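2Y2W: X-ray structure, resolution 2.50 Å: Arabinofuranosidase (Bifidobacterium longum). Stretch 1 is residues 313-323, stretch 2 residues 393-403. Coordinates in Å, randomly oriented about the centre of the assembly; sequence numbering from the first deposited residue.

Stretch 1 313-323: FIATVSDAADQ
Stretch 2 393-403: ITLLKHCDRVR

A small, two-part contact joins a continuous helix to the turn after another helix: an isoleucine packs against carbon atoms of Thr394, His398 and Val402 at one end, and an arginine–aspartate salt bridge closes the other. Residues 313-323 are helical throughout (phi/psi near -60/-45), whereas the second stretch starts in a helix that began earlier in the chain, passes through a loop or turn at 398-401 in which Val402 N hydrogen-bonds to His398 O (3.1 Å), and enters a strand at 402-403. The register sets Ile314 CA 7.9 Å from His398 CA and Ser318 CA 7.4 Å from Arg401 CA; 327 Å² is buried in all.

Ile314, Ser318 and Ala321, roughly one helical turn apart, point toward the second stretch. Ile314 (m, t) is buried, and its branched chain reaches several partners: CD1 lies 4.1 Å from Thr394 CG2 and 4.2 Å from His398 CB, while CG1 meets Val402 CG2 at 4.0 Å. Ser318 (m) turns its OG back to Ile314 O (2.6 Å), satisfying the hydroxyl within its own helix, and OG sits 3.6 Å from Arg401 CG.

Arg401 (t, p, t, chi4 -85°) extends along the helix. Ala321's small CB lies 3.4 Å from Arg401 NH2, and Asp322 (m), though its CA-to-CB bond points sideways, brings OD1 to the guanidinium edge, 2.7 Å from Arg401 NH1 and 2.9 Å from Arg401 NH2. Opposite charges favour this bridge, although both hydrogen bonds are weak in angle.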

# COMPACT_ATOMS: atom_id res chain seq x y z
N PHE D 313 -12.79 25.64 -16.93
CA PHE D 313 -12.47 24.73 -15.83
C PHE D 313 -13.75 24.17 -15.20
O PHE D 313 -13.91 22.95 -15.07
CB PHE D 313 -11.65 25.48 -14.76
CG PHE D 313 -10.73 24.61 -13.95
CD1 PHE D 313 -11.18 23.42 -13.37
CD2 PHE D 313 -9.41 24.99 -13.76
CE1 PHE D 313 -10.32 22.63 -12.61
CE2 PHE D 313 -8.54 24.20 -13.01
CZ PHE D 313 -9.00 23.01 -12.43
N ILE D 314 -14.66 25.07 -14.82
CA ILE D 314 -15.95 24.70 -14.22
C ILE D 314 -16.77 23.83 -15.16
O ILE D 314 -17.31 22.80 -14.74
CB ILE D 314 -16.75 25.97 -13.78
CG1 ILE D 314 -16.10 26.60 -12.54
CG2 ILE D 314 -18.21 25.62 -13.48
CD1 ILE D 314 -16.38 28.08 -12.36
N ALA D 315 -16.85 24.22 -16.43
CA ALA D 315 -17.62 23.48 -17.44
C ALA D 315 -17.12 22.05 -17.61
O ALA D 315 -17.93 21.11 -17.65
CB ALA D 315 -17.60 24.22 -18.78
N THR D 316 -15.81 21.88 -17.71
CA THR D 316 -15.18 20.59 -17.98
C THR D 316 -15.29 19.63 -16.79
O THR D 316 -15.57 18.44 -16.96
CB THR D 316 -13.69 20.75 -18.38
OG1 THR D 316 -13.57 21.83 -19.32
CG2 THR D 316 -13.15 19.48 -19.01
N VAL D 317 -15.05 20.15 -15.58
CA VAL D 317 -15.13 19.34 -14.37
C VAL D 317 -16.57 18.92 -14.08
O VAL D 317 -16.82 17.77 -13.72
CB VAL D 317 -14.50 20.07 -13.15
CG1 VAL D 317 -14.73 19.29 -11.86
CG2 VAL D 317 -13.01 20.26 -13.37
N SER D 318 -17.51 19.85 -14.27
CA SER D 318 -18.94 19.56 -14.12
C SER D 318 -19.39 18.44 -15.05
O SER D 318 -20.09 17.52 -14.62
CB SER D 318 -19.76 20.82 -14.38
OG SER D 318 -19.39 21.86 -13.50
N ASP D 319 -18.98 18.53 -16.31
CA ASP D 319 -19.31 17.52 -17.31
C ASP D 319 -18.74 16.16 -16.92
O ASP D 319 -19.39 15.12 -17.11
CB ASP D 319 -18.78 17.96 -18.68
CG ASP D 319 -19.13 16.98 -19.79
OD1 ASP D 319 -20.34 16.77 -20.04
OD2 ASP D 319 -18.19 16.43 -20.40
N ALA D 320 -17.53 16.17 -16.37
CA ALA D 320 -16.88 14.97 -15.85
C ALA D 320 -17.63 14.42 -14.64
O ALA D 320 -17.80 13.20 -14.50
CB ALA D 320 -15.43 15.26 -15.49
N ALA D 321 -18.09 15.32 -13.77
CA ALA D 321 -18.89 14.95 -12.60
C ALA D 321 -20.28 14.44 -13.00
O ALA D 321 -20.82 13.53 -12.35
CB ALA D 321 -19.01 16.13 -11.65
N ASP D 322 -20.85 15.02 -14.06
CA ASP D 322 -22.15 14.60 -14.59
C ASP D 322 -22.11 13.19 -15.15
O ASP D 322 -23.01 12.39 -14.89
CB ASP D 322 -22.64 15.57 -15.67
CG ASP D 322 -23.15 16.89 -15.11
OD1 ASP D 322 -23.45 16.95 -13.90
OD2 ASP D 322 -23.26 17.86 -15.88
N GLN D 323 -21.06 12.89 -15.92
CA GLN D 323 -20.92 11.57 -16.54
C GLN D 323 -20.68 10.46 -15.53
O GLN D 323 -20.98 9.29 -15.81
CB GLN D 323 -19.82 11.58 -17.61
CG GLN D 323 -20.24 12.25 -18.92
CD GLN D 323 -19.60 11.61 -20.14
OE1 GLN D 323 -18.38 11.46 -20.21
NE2 GLN D 323 -20.43 11.24 -21.11
N ILE D 393 -16.61 36.73 -9.09
CA ILE D 393 -17.80 36.93 -9.93
C ILE D 393 -18.16 35.65 -10.71
O ILE D 393 -19.32 35.25 -10.74
CB ILE D 393 -17.61 38.14 -10.90
CG1 ILE D 393 -17.71 39.46 -10.12
CG2 ILE D 393 -18.63 38.10 -12.05
CD1 ILE D 393 -17.22 40.68 -10.88
N THR D 394 -17.15 35.01 -11.31
CA THR D 394 -17.35 33.75 -12.03
C THR D 394 -17.82 32.65 -11.09
O THR D 394 -18.67 31.83 -11.45
CB THR D 394 -16.07 33.31 -12.79
OG1 THR D 394 -15.67 34.34 -13.69
CG2 THR D 394 -16.31 32.03 -13.59
N LEU D 395 -17.27 32.64 -9.88
CA LEU D 395 -17.66 31.68 -8.85
C LEU D 395 -19.12 31.88 -8.45
O LEU D 395 -19.87 30.91 -8.33
CB LEU D 395 -16.75 31.79 -7.62
CG LEU D 395 -15.33 31.21 -7.70
CD1 LEU D 395 -14.49 31.71 -6.54
CD2 LEU D 395 -15.34 29.68 -7.74
N LEU D 396 -19.52 33.14 -8.27
CA LEU D 396 -20.90 33.49 -7.95
C LEU D 396 -21.85 33.21 -9.12
O LEU D 396 -22.98 32.78 -8.92
CB LEU D 396 -21.01 34.95 -7.50
CG LEU D 396 -20.52 35.28 -6.08
CD1 LEU D 396 -20.28 36.78 -5.92
CD2 LEU D 396 -21.51 34.79 -5.04
N LYS D 397 -21.37 33.44 -10.35
CA LYS D 397 -22.15 33.14 -11.55
C LYS D 397 -22.35 31.65 -11.78
O LYS D 397 -23.23 31.24 -12.54
CB LYS D 397 -21.51 33.79 -12.79
CG LYS D 397 -22.09 35.16 -13.13
CD LYS D 397 -21.13 36.01 -13.97
CE LYS D 397 -21.34 35.83 -15.47
NZ LYS D 397 -20.84 34.52 -15.97
N HIS D 398 -21.53 30.83 -11.12
CA HIS D 398 -21.63 29.38 -11.22
C HIS D 398 -21.73 28.69 -9.86
O HIS D 398 -21.32 27.54 -9.70
CB HIS D 398 -20.46 28.82 -12.04
CG HIS D 398 -20.44 29.27 -13.46
ND1 HIS D 398 -21.22 28.70 -14.44
CD2 HIS D 398 -19.73 30.25 -14.08
CE1 HIS D 398 -21.00 29.30 -15.59
NE2 HIS D 398 -20.09 30.25 -15.40
N CYS D 399 -22.29 29.39 -8.87
CA CYS D 399 -22.41 28.84 -7.52
C CYS D 399 -23.58 27.85 -7.40
O CYS D 399 -23.96 27.47 -6.29
CB CYS D 399 -22.49 29.95 -6.47
SG CYS D 399 -24.08 30.81 -6.32
N ASP D 400 -24.12 27.43 -8.53
CA ASP D 400 -25.12 26.37 -8.58
C ASP D 400 -24.45 25.01 -8.55
O ASP D 400 -25.04 24.03 -8.07
CB ASP D 400 -26.00 26.51 -9.84
CG ASP D 400 -25.19 26.46 -11.14
OD1 ASP D 400 -24.13 27.12 -11.23
OD2 ASP D 400 -25.62 25.76 -12.08
N ARG D 401 -23.23 24.95 -9.06
CA ARG D 401 -22.46 23.71 -9.09
C ARG D 401 -21.21 23.82 -8.22
O ARG D 401 -20.73 22.82 -7.70
CB ARG D 401 -22.09 23.34 -10.52
CG ARG D 401 -21.74 21.88 -10.72
CD ARG D 401 -22.94 20.97 -10.49
NE ARG D 401 -22.57 19.56 -10.46
CZ ARG D 401 -22.43 18.79 -11.55
NH1 ARG D 401 -22.64 19.29 -12.76
NH2 ARG D 401 -22.09 17.52 -11.41
N VAL D 402 -20.71 25.04 -8.06
CA VAL D 402 -19.60 25.31 -7.15
C VAL D 402 -20.18 25.76 -5.81
O VAL D 402 -20.48 26.94 -5.61
CB VAL D 402 -18.61 26.37 -7.72
CG1 VAL D 402 -17.47 26.62 -6.74
CG2 VAL D 402 -18.07 25.92 -9.07
N ARG D 403 -20.33 24.81 -4.90
CA ARG D 403 -20.93 25.09 -3.60
C ARG D 403 -19.89 25.36 -2.51
O ARG D 403 -20.23 25.61 -1.36
CB ARG D 403 -21.87 23.94 -3.19
CG ARG D 403 -22.99 23.65 -4.19
CD ARG D 403 -23.97 24.81 -4.36
NE ARG D 403 -24.59 25.22 -3.09
CZ ARG D 403 -25.49 26.18 -2.97
NH1 ARG D 403 -25.91 26.85 -4.04
NH2 ARG D 403 -25.99 26.48 -1.78